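Local coordinates for MGS-M5 (PDB 4Q3N), which probably catalyses the NAD-dependent interconversion of pyruvate and L-lactate, as an L-lactate dehydrogenase recovered from a deep-sea metagenome, at residues S4-V9 with A244-E249; G12-S17 with V76-V81; I115-S120 with M236-I241; Y128-E133 with S139-S144. One frame throughout, in Å; residues are numbered along the deposited sequence.

In the fold
The chain opens with strand 5-9, a middle strand of the parallel Rossmann sheet. Interaction 1 closes the longest loop, bringing 244-249, at the end of helix 232-246, back to this strand, so the other three contacts all lie within its span. Interaction 2 comes first: helix 13-25 meets T78, just past strand 74-77, the neighbour of 5-9. It closes before interaction 3 opens, where strand 115-118 meets the same helix 232-246 used by interaction 1. Interaction 4 sits within that second loop and joins helix 123-134 to strand 141-143. None cross. Interactions 1 and 3 tie the NAD-binding sheet to the C-terminal family region; 2 and 4 are internal to the NAD-binding region.

Interaction 1 (S4-V9 with A244-E249); sequences SKVVVV and AIFNNE. With ACT (acetate ion), chain G.
S4 begins the contact with its backbone, setting CA 3.7 Å from CE2 of F246. Its hydroxyl turns elsewhere: OG, anti to the backbone N (chi1 -162°), donates a hydrogen bond to OXT of an acetate ion 2.9 Å away and also accepts one from the N-H of E29. The acetate, probably a crystallisation component also held by R57, lies beside the helix end, its CH3 3.7 Å from F246 CB. K5 follows, contributing its carbonyl oxygen, 3.7 Å from F246 CZ, while its side chain leaves in the other direction to a salt bridge with D71. Strand 5-9 is the first strand of the Rossmann sheet, and F246 closes helix 232-246 of the C-terminal family region, so one ring spans the join between the two. Just beyond F246 the helix stops in a Schellman motif: N248 has a positive phi of 53°, E249 N bonds back to A244 O and N248 N to I245 O. V6 makes the apolar part of the contact: its CG2, anti to the carbonyl carbon, comes obliquely to the ring, 3.6 Å from F246 CE1. With an alanine here instead of F246, the ring carbons facing S4, K5 and V6 would be gone, and a gap would probably open between the strand and the helix end.

Interaction 2 (G12-S17 with V76-V81); sequences GFVGMS and VITAGV
Van der Waals contact between T78 and the start of helix 13-25 is small and centres on one methyl. The methyl CG2 of T78 rests 3.7 Å from G15 CA, and V14 CG1 approaches the same methyl at 4.2 Å. A side chain on G15 would be cramped here, since a CB built on its backbone would fall only 3.2 Å from T78 OG1.

Polar contact is made through water. With chi1 at 80°, OG1 lies between the backbone N and the carbonyl carbon and reaches a water at 2.7 Å. That water accepts the N-H of G15 at 2.9 Å and, weakly, that of G12, the N-cap residue. T78 OG1 is also hydrogen-bonded to V9 O. With a valine in its place, V9 O and the water would probably each be left without this partner.

Inside the helix, F13 O accepts both S17 N and S17 OG, the hydroxyl at 2.8 Å, from opposite faces of its plane.

G12 and G15, with G10, fit the GxGxxG pattern of Rossmann dinucleotide-binding loops. Because the N-H of G15, and weakly that of G12, is directed at one water that T78 OG1 also reaches, the contact consists of a shared solvent molecule as much as of direct touching, consistent with the ordered water seen at the glycine-rich loop in many such folds.

Interaction 3 (I115-S120 with M236-I241); sequences ILLVAS and MALVRI
L117 sends CG anti to its own backbone nitrogen (chi1 172°), which carries CD2 out from the strand to the helix, while L238 has CG anti to its carbonyl carbon (chi1 -66°) and turns its CD2 back to meet it, its CD1 going to A119. CD2 of L117 lies 3.8 Å from L238 CD2. The same L117 methyl stands 3.8 Å from CG2 of I241, the branch methyl that is anti to the I241 backbone N. L238 and I241 are three residues apart on one face of the helix, so the tip of L117 touches both, each pair of side chains meeting at a slant. A119 widens the contact beyond the end of the strand: its CB is 3.8 Å from L238 CD1 and 4.0 Å from L238 CD2, so L238 straddles it with both branches. All four residues are buried, and the side-chain contacts among them are entirely apolar.

The sheet here is the parallel Rossmann sheet of the NAD-binding region, covered on this face by helix 232-246. Strand 74-77 lies alongside, with L117 also touching L74 and V76. L238 reaches Y18 of helix 13-25, V239 packs on A21 and M22 of that helix, and A237 and R240 meet F54 of the fourth subunit.

Interaction 4 (Y128-E133 with S139-S144); sequences YVAWKE and SRVIGS
I142, next to the V141 that meets A130 and W131, probably hydrogen-bonds through its N-H to L116 O at 2.8 Å, and its own carbonyl oxygen probably accepts V118 N. These bonds join strand 141-143 to the parallel strand 115-118, and helix 123-134 links the two strands as the beta-alpha-beta crossover of a Rossmann fold. V141 O is separately hydrogen-bonded to the hydroxyl of Y270.

The side chain of V141 faces the helix. Its CG1, anti to the backbone N (chi1 177°), fits against the helix backbone itself, 3.8 Å from W131 N, and is 4.0 Å from W131 CB. A130 CB comes to 4.3 Å from the same methyl, a looser touch; it packs more closely on V118 CG2, at 3.7 Å, so this alanine faces both strands of the crossover. The other methyl, V141 CG2, lies at the edge of the indole, near its plane, rather than over a face.

With CG anti to its backbone N (chi1 166°), W131 lays its indole back along the helix against the Y128 ring, whose CD2 lies in the indole plane at its edge. W131 CE3 stands 3.9 Å above the plane of the Y128 ring, displaced toward the rim.

Interaction 1 (S4-V9 with A244-E249)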
# COMPACT_ATOMS: atom_id res chain seq x y z
N SER A 4 0.40 -4.03 18.48
CA SER A 4 -0.44 -3.82 17.29
C SER A 4 -1.90 -4.21 17.52
O SER A 4 -2.50 -4.89 16.72
CB SER A 4 0.11 -4.55 16.03
OG SER A 4 -0.46 -3.99 14.78
N LYS A 5 -2.47 -3.67 18.60
CA LYS A 5 -3.86 -3.95 18.95
C LYS A 5 -4.63 -2.70 19.31
O LYS A 5 -4.20 -1.92 20.18
CB LYS A 5 -3.90 -4.90 20.16
CG LYS A 5 -5.32 -5.35 20.52
CD LYS A 5 -5.11 -6.34 21.67
CE LYS A 5 -6.45 -6.72 22.29
NZ LYS A 5 -6.26 -7.75 23.39
N VAL A 6 -5.78 -2.53 18.67
CA VAL A 6 -6.65 -1.41 18.95
C VAL A 6 -8.00 -1.93 19.43
O VAL A 6 -8.52 -2.91 18.89
CB VAL A 6 -6.85 -0.54 17.69
CG1 VAL A 6 -7.95 0.52 17.94
CG2 VAL A 6 -5.51 0.12 17.27
N VAL A 7 -8.56 -1.29 20.46
CA VAL A 7 -9.92 -1.59 20.87
C VAL A 7 -10.80 -0.38 20.49
O VAL A 7 -10.42 0.78 20.72
CB VAL A 7 -10.00 -1.87 22.42
CG1 VAL A 7 -11.49 -2.03 22.86
CG2 VAL A 7 -9.13 -3.08 22.79
N VAL A 8 -11.94 -0.66 19.85
CA VAL A 8 -12.92 0.37 19.51
C VAL A 8 -14.14 0.27 20.48
O VAL A 8 -14.81 -0.76 20.54
CB VAL A 8 -13.40 0.24 18.06
CG1 VAL A 8 -14.49 1.36 17.76
CG2 VAL A 8 -12.19 0.36 17.10
N VAL A 9 -14.43 1.33 21.24
CA VAL A 9 -15.57 1.27 22.16
C VAL A 9 -16.72 2.07 21.51
O VAL A 9 -16.62 3.29 21.35
CB VAL A 9 -15.25 1.86 23.57
CG1 VAL A 9 -16.54 1.81 24.50
CG2 VAL A 9 -14.06 1.17 24.17
N ALA A 244 0.02 7.31 12.95
CA ALA A 244 1.15 8.11 13.48
C ALA A 244 1.71 7.47 14.74
O ALA A 244 2.93 7.47 14.99
CB ALA A 244 0.72 9.54 13.77
N ILE A 245 0.80 6.95 15.58
CA ILE A 245 1.23 6.29 16.82
C ILE A 245 1.84 4.89 16.57
O ILE A 245 2.96 4.60 16.98
CB ILE A 245 0.03 6.14 17.81
CG1 ILE A 245 -0.45 7.54 18.22
CG2 ILE A 245 0.47 5.22 19.03
CD1 ILE A 245 -1.88 7.52 18.90
N PHE A 246 1.14 4.01 15.86
CA PHE A 246 1.68 2.65 15.70
C PHE A 246 2.93 2.61 14.78
O PHE A 246 3.77 1.74 14.91
CB PHE A 246 0.61 1.69 15.19
CG PHE A 246 -0.34 1.27 16.29
CD1 PHE A 246 -1.41 2.07 16.62
CD2 PHE A 246 -0.06 0.16 17.06
CE1 PHE A 246 -2.29 1.71 17.72
CE2 PHE A 246 -0.91 -0.22 18.14
CZ PHE A 246 -2.01 0.56 18.47
N ASN A 247 3.02 3.55 13.86
CA ASN A 247 4.24 3.61 12.99
C ASN A 247 5.32 4.51 13.60
O ASN A 247 6.37 4.75 12.98
CB ASN A 247 3.88 4.08 11.58
CG ASN A 247 3.03 3.06 10.85
OD1 ASN A 247 3.34 1.88 10.85
ND2 ASN A 247 1.96 3.49 10.28
N ASN A 248 5.03 5.00 14.81
CA ASN A 248 6.03 5.76 15.58
C ASN A 248 6.61 6.94 14.76
O ASN A 248 7.85 7.11 14.64
CB ASN A 248 7.19 4.82 16.01
CG ASN A 248 8.10 5.46 17.02
OD1 ASN A 248 7.64 6.32 17.78
ND2 ASN A 248 9.41 5.02 17.08
N GLU A 249 5.73 7.75 14.18
CA GLU A 249 6.15 8.63 13.07
C GLU A 249 6.77 9.94 13.54
O GLU A 249 7.53 10.50 12.79
CB GLU A 249 4.94 8.95 12.16
CG GLU A 249 4.49 7.76 11.34
CD GLU A 249 3.32 8.07 10.42
OE1 GLU A 249 2.62 9.11 10.63
OE2 GLU A 249 3.08 7.24 9.52
C ACT G . 1.98 -1.79 12.32
O ACT G . 1.98 -2.03 11.08
OXT ACT G . 1.59 -2.71 13.10
CH3 ACT G . 2.43 -0.46 12.84

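Interaction 2 (G12-S17 with V76-V81)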
# COMPACT_ATOMS: atom_id res chain seq x y z
N GLY A 12 -21.07 2.47 16.58
CA GLY A 12 -21.98 3.23 15.72
C GLY A 12 -21.19 3.55 14.42
O GLY A 12 -20.10 3.01 14.23
N PHE A 13 -21.70 4.44 13.56
CA PHE A 13 -21.01 4.62 12.29
C PHE A 13 -19.65 5.28 12.44
O PHE A 13 -18.79 5.04 11.62
CB PHE A 13 -21.88 5.41 11.32
CG PHE A 13 -23.12 4.65 10.92
CD1 PHE A 13 -23.01 3.57 10.05
CD2 PHE A 13 -24.34 4.93 11.47
CE1 PHE A 13 -24.14 2.82 9.69
CE2 PHE A 13 -25.47 4.18 11.12
CZ PHE A 13 -25.34 3.11 10.24
N VAL A 14 -19.42 6.08 13.47
CA VAL A 14 -18.03 6.61 13.64
C VAL A 14 -17.03 5.49 13.96
O VAL A 14 -16.02 5.32 13.27
CB VAL A 14 -17.99 7.72 14.73
CG1 VAL A 14 -16.56 8.10 15.04
CG2 VAL A 14 -18.79 8.98 14.28
N GLY A 15 -17.34 4.68 14.96
CA GLY A 15 -16.40 3.63 15.35
C GLY A 15 -16.21 2.63 14.21
O GLY A 15 -15.08 2.13 13.98
N MET A 16 -17.29 2.32 13.49
CA MET A 16 -17.18 1.25 12.50
C MET A 16 -16.56 1.78 11.17
O MET A 16 -15.93 1.02 10.47
CB MET A 16 -18.54 0.59 12.23
CG MET A 16 -19.02 -0.27 13.44
SD MET A 16 -17.80 -1.50 13.93
CE MET A 16 -17.38 -2.37 12.37
N SER A 17 -16.79 3.03 10.83
CA SER A 17 -16.12 3.61 9.65
C SER A 17 -14.61 3.63 9.92
O SER A 17 -13.80 3.26 9.08
CB SER A 17 -16.67 5.00 9.39
OG SER A 17 -18.01 4.89 8.89
N VAL A 76 -9.98 3.48 21.37
CA VAL A 76 -10.65 4.61 20.73
C VAL A 76 -12.09 4.65 21.21
O VAL A 76 -12.84 3.71 21.00
CB VAL A 76 -10.62 4.49 19.21
CG1 VAL A 76 -11.27 5.75 18.52
CG2 VAL A 76 -9.09 4.30 18.73
N ILE A 77 -12.46 5.74 21.87
CA ILE A 77 -13.80 5.84 22.46
C ILE A 77 -14.73 6.67 21.58
O ILE A 77 -14.45 7.84 21.30
CB ILE A 77 -13.76 6.46 23.87
CG1 ILE A 77 -12.78 5.65 24.76
CG2 ILE A 77 -15.21 6.58 24.45
CD1 ILE A 77 -12.45 6.35 26.08
N THR A 78 -15.82 6.06 21.14
CA THR A 78 -16.81 6.75 20.28
C THR A 78 -18.20 6.76 20.96
O THR A 78 -19.14 7.31 20.43
CB THR A 78 -16.92 6.08 18.89
OG1 THR A 78 -17.76 4.91 19.00
CG2 THR A 78 -15.52 5.68 18.34
N ALA A 79 -18.30 6.17 22.15
CA ALA A 79 -19.58 6.06 22.86
C ALA A 79 -20.16 7.38 23.28
O ALA A 79 -19.42 8.32 23.61
CB ALA A 79 -19.42 5.18 24.10
N GLY A 80 -21.49 7.43 23.38
CA GLY A 80 -22.16 8.62 23.87
C GLY A 80 -23.63 8.60 23.51
O GLY A 80 -24.14 7.61 22.96
N VAL A 81 -24.32 9.70 23.81
CA VAL A 81 -25.76 9.76 23.64
C VAL A 81 -26.21 11.01 22.90
O VAL A 81 -25.49 12.01 22.84
CB VAL A 81 -26.48 9.74 25.01
CG1 VAL A 81 -26.49 8.35 25.58
CG2 VAL A 81 -25.85 10.74 25.97
O HOH W 1 -19.44 4.84 16.92

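Interaction 3 (I115-S120 with M236-I241)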
# COMPACT_ATOMS: atom_id res chain seq x y z
N ILE A 115 -2.69 4.08 25.21
CA ILE A 115 -3.12 5.42 24.90
C ILE A 115 -4.65 5.48 24.71
O ILE A 115 -5.23 4.56 24.12
CB ILE A 115 -2.39 5.88 23.61
CG1 ILE A 115 -0.87 5.99 23.93
CG2 ILE A 115 -2.97 7.17 23.00
CD1 ILE A 115 -0.09 6.09 22.61
N LEU A 116 -5.30 6.55 25.18
CA LEU A 116 -6.74 6.78 24.92
C LEU A 116 -6.92 7.84 23.87
O LEU A 116 -6.31 8.92 23.96
CB LEU A 116 -7.50 7.24 26.21
CG LEU A 116 -7.53 6.28 27.39
CD1 LEU A 116 -8.21 6.92 28.61
CD2 LEU A 116 -8.26 4.96 27.01
N LEU A 117 -7.77 7.53 22.91
CA LEU A 117 -8.16 8.47 21.85
C LEU A 117 -9.67 8.67 21.86
O LEU A 117 -10.42 7.73 21.58
CB LEU A 117 -7.74 7.93 20.48
CG LEU A 117 -8.22 8.66 19.23
CD1 LEU A 117 -7.92 10.17 19.33
CD2 LEU A 117 -7.52 8.06 17.94
N VAL A 118 -10.13 9.87 22.20
CA VAL A 118 -11.58 10.10 22.35
C VAL A 118 -12.10 10.72 21.05
O VAL A 118 -11.52 11.68 20.56
CB VAL A 118 -11.85 11.04 23.55
CG1 VAL A 118 -13.37 11.36 23.64
CG2 VAL A 118 -11.40 10.37 24.83
N ALA A 119 -13.14 10.14 20.44
CA ALA A 119 -13.72 10.76 19.25
C ALA A 119 -15.16 11.24 19.53
O ALA A 119 -15.73 11.99 18.75
CB ALA A 119 -13.74 9.79 18.05
N SER A 120 -15.72 10.81 20.65
CA SER A 120 -17.08 11.21 21.06
C SER A 120 -17.21 12.72 21.13
O SER A 120 -16.29 13.35 21.59
CB SER A 120 -17.41 10.62 22.43
OG SER A 120 -17.25 9.22 22.45
N MET A 236 -11.37 8.36 8.65
CA MET A 236 -10.00 8.43 8.08
C MET A 236 -9.05 9.31 8.92
O MET A 236 -7.84 9.06 8.97
CB MET A 236 -10.08 8.94 6.64
CG MET A 236 -10.69 7.83 5.71
SD MET A 236 -10.73 8.27 3.98
CE MET A 236 -8.94 8.09 3.58
N ALA A 237 -9.60 10.33 9.59
CA ALA A 237 -8.80 11.14 10.51
C ALA A 237 -8.31 10.23 11.66
O ALA A 237 -7.14 10.29 12.04
CB ALA A 237 -9.66 12.33 11.10
N LEU A 238 -9.23 9.42 12.23
CA LEU A 238 -8.84 8.52 13.32
C LEU A 238 -7.78 7.48 12.86
O LEU A 238 -6.86 7.11 13.63
CB LEU A 238 -10.05 7.78 13.90
CG LEU A 238 -11.08 8.70 14.61
CD1 LEU A 238 -12.45 8.00 14.90
CD2 LEU A 238 -10.45 9.30 15.91
N VAL A 239 -7.93 7.00 11.63
CA VAL A 239 -6.90 6.10 11.09
C VAL A 239 -5.55 6.79 11.06
O VAL A 239 -4.50 6.22 11.46
CB VAL A 239 -7.27 5.61 9.68
CG1 VAL A 239 -6.03 4.83 9.08
CG2 VAL A 239 -8.50 4.72 9.80
N ARG A 240 -5.55 8.04 10.62
CA ARG A 240 -4.28 8.75 10.47
C ARG A 240 -3.62 8.97 11.79
O ARG A 240 -2.38 8.86 11.91
CB ARG A 240 -4.47 10.09 9.78
CG ARG A 240 -3.14 10.74 9.32
CD ARG A 240 -2.45 9.81 8.21
NE ARG A 240 -1.06 10.18 7.94
CZ ARG A 240 -0.01 9.88 8.71
NH1 ARG A 240 -0.17 9.27 9.89
NH2 ARG A 240 1.21 10.24 8.32
N ILE A 241 -4.42 9.30 12.81
CA ILE A 241 -3.88 9.47 14.17
C ILE A 241 -3.31 8.14 14.65
O ILE A 241 -2.19 8.07 15.17
CB ILE A 241 -4.95 9.98 15.14
CG1 ILE A 241 -5.35 11.43 14.76
CG2 ILE A 241 -4.45 9.91 16.58
CD1 ILE A 241 -6.76 11.90 15.33

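Interaction 4 (Y128-E133 with S139-S144)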
# COMPACT_ATOMS: atom_id res chain seq x y z
N TYR A 128 -10.87 15.82 28.00
CA TYR A 128 -10.45 16.27 29.33
C TYR A 128 -11.05 15.33 30.39
O TYR A 128 -10.38 14.94 31.38
CB TYR A 128 -10.90 17.73 29.58
CG TYR A 128 -10.40 18.35 30.87
CD1 TYR A 128 -11.09 18.17 32.06
CD2 TYR A 128 -9.24 19.13 30.90
CE1 TYR A 128 -10.64 18.72 33.25
CE2 TYR A 128 -8.79 19.70 32.06
CZ TYR A 128 -9.49 19.48 33.25
OH TYR A 128 -9.04 20.05 34.41
N VAL A 129 -12.33 15.01 30.22
CA VAL A 129 -13.00 14.13 31.17
C VAL A 129 -12.29 12.79 31.21
O VAL A 129 -11.97 12.27 32.28
CB VAL A 129 -14.48 13.95 30.84
CG1 VAL A 129 -15.11 12.80 31.69
CG2 VAL A 129 -15.22 15.30 31.13
N ALA A 130 -12.02 12.23 30.04
CA ALA A 130 -11.35 10.93 29.96
C ALA A 130 -9.97 11.04 30.61
O ALA A 130 -9.54 10.14 31.33
CB ALA A 130 -11.24 10.47 28.51
N TRP A 131 -9.30 12.16 30.39
CA TRP A 131 -7.97 12.32 30.98
C TRP A 131 -8.05 12.26 32.51
O TRP A 131 -7.35 11.46 33.17
CB TRP A 131 -7.31 13.64 30.51
CG TRP A 131 -6.11 14.00 31.36
CD1 TRP A 131 -5.03 13.19 31.63
CD2 TRP A 131 -5.88 15.23 32.05
NE1 TRP A 131 -4.15 13.85 32.45
CE2 TRP A 131 -4.65 15.09 32.74
CE3 TRP A 131 -6.58 16.44 32.16
CZ2 TRP A 131 -4.11 16.11 33.55
CZ3 TRP A 131 -6.05 17.44 32.94
CH2 TRP A 131 -4.82 17.28 33.63
N LYS A 132 -8.93 13.07 33.08
CA LYS A 132 -9.10 13.12 34.53
C LYS A 132 -9.54 11.78 35.11
O LYS A 132 -9.08 11.38 36.14
CB LYS A 132 -10.10 14.21 34.92
CG LYS A 132 -9.61 15.60 34.59
CD LYS A 132 -8.24 15.81 35.20
CE LYS A 132 -8.30 16.70 36.41
NZ LYS A 132 -8.28 18.12 36.00
N GLU A 133 -10.47 11.10 34.44
CA GLU A 133 -11.00 9.89 35.07
C GLU A 133 -10.03 8.72 34.89
O GLU A 133 -10.11 7.73 35.61
CB GLU A 133 -12.36 9.55 34.48
CG GLU A 133 -13.43 10.65 34.70
CD GLU A 133 -13.82 10.79 36.19
OE1 GLU A 133 -13.54 9.85 36.96
OE2 GLU A 133 -14.38 11.82 36.58
N SER A 139 -0.09 13.07 28.26
CA SER A 139 0.49 12.78 26.92
C SER A 139 -0.08 11.46 26.31
O SER A 139 0.20 11.13 25.15
CB SER A 139 2.02 12.67 27.00
OG SER A 139 2.40 11.64 27.89
N ARG A 140 -0.77 10.68 27.14
CA ARG A 140 -1.34 9.37 26.75
C ARG A 140 -2.84 9.43 26.55
O ARG A 140 -3.49 8.40 26.37
CB ARG A 140 -1.07 8.33 27.85
CG ARG A 140 0.37 8.38 28.37
CD ARG A 140 1.31 7.52 27.51
NE ARG A 140 1.01 6.09 27.61
CZ ARG A 140 1.54 5.16 26.81
NH1 ARG A 140 2.43 5.53 25.88
NH2 ARG A 140 1.22 3.88 26.95
N VAL A 141 -3.40 10.62 26.68
CA VAL A 141 -4.86 10.76 26.41
C VAL A 141 -5.08 11.91 25.46
O VAL A 141 -4.66 13.03 25.75
CB VAL A 141 -5.68 11.02 27.71
CG1 VAL A 141 -7.19 11.23 27.38
CG2 VAL A 141 -5.49 9.87 28.69
N ILE A 142 -5.70 11.63 24.32
CA ILE A 142 -5.93 12.66 23.35
C ILE A 142 -7.34 12.57 22.81
O ILE A 142 -8.05 11.55 22.98
CB ILE A 142 -4.91 12.54 22.14
CG1 ILE A 142 -5.01 11.16 21.50
CG2 ILE A 142 -3.51 12.78 22.64
CD1 ILE A 142 -4.15 11.00 20.22
N GLY A 143 -7.75 13.63 22.11
CA GLY A 143 -9.00 13.57 21.36
C GLY A 143 -8.73 13.84 19.88
O GLY A 143 -7.68 14.36 19.53
N SER A 144 -9.68 13.53 19.01
CA SER A 144 -9.47 13.75 17.59
C SER A 144 -9.48 15.26 17.22
O SER A 144 -8.99 15.63 16.13
CB SER A 144 -10.51 12.99 16.76
OG SER A 144 -11.82 13.27 17.16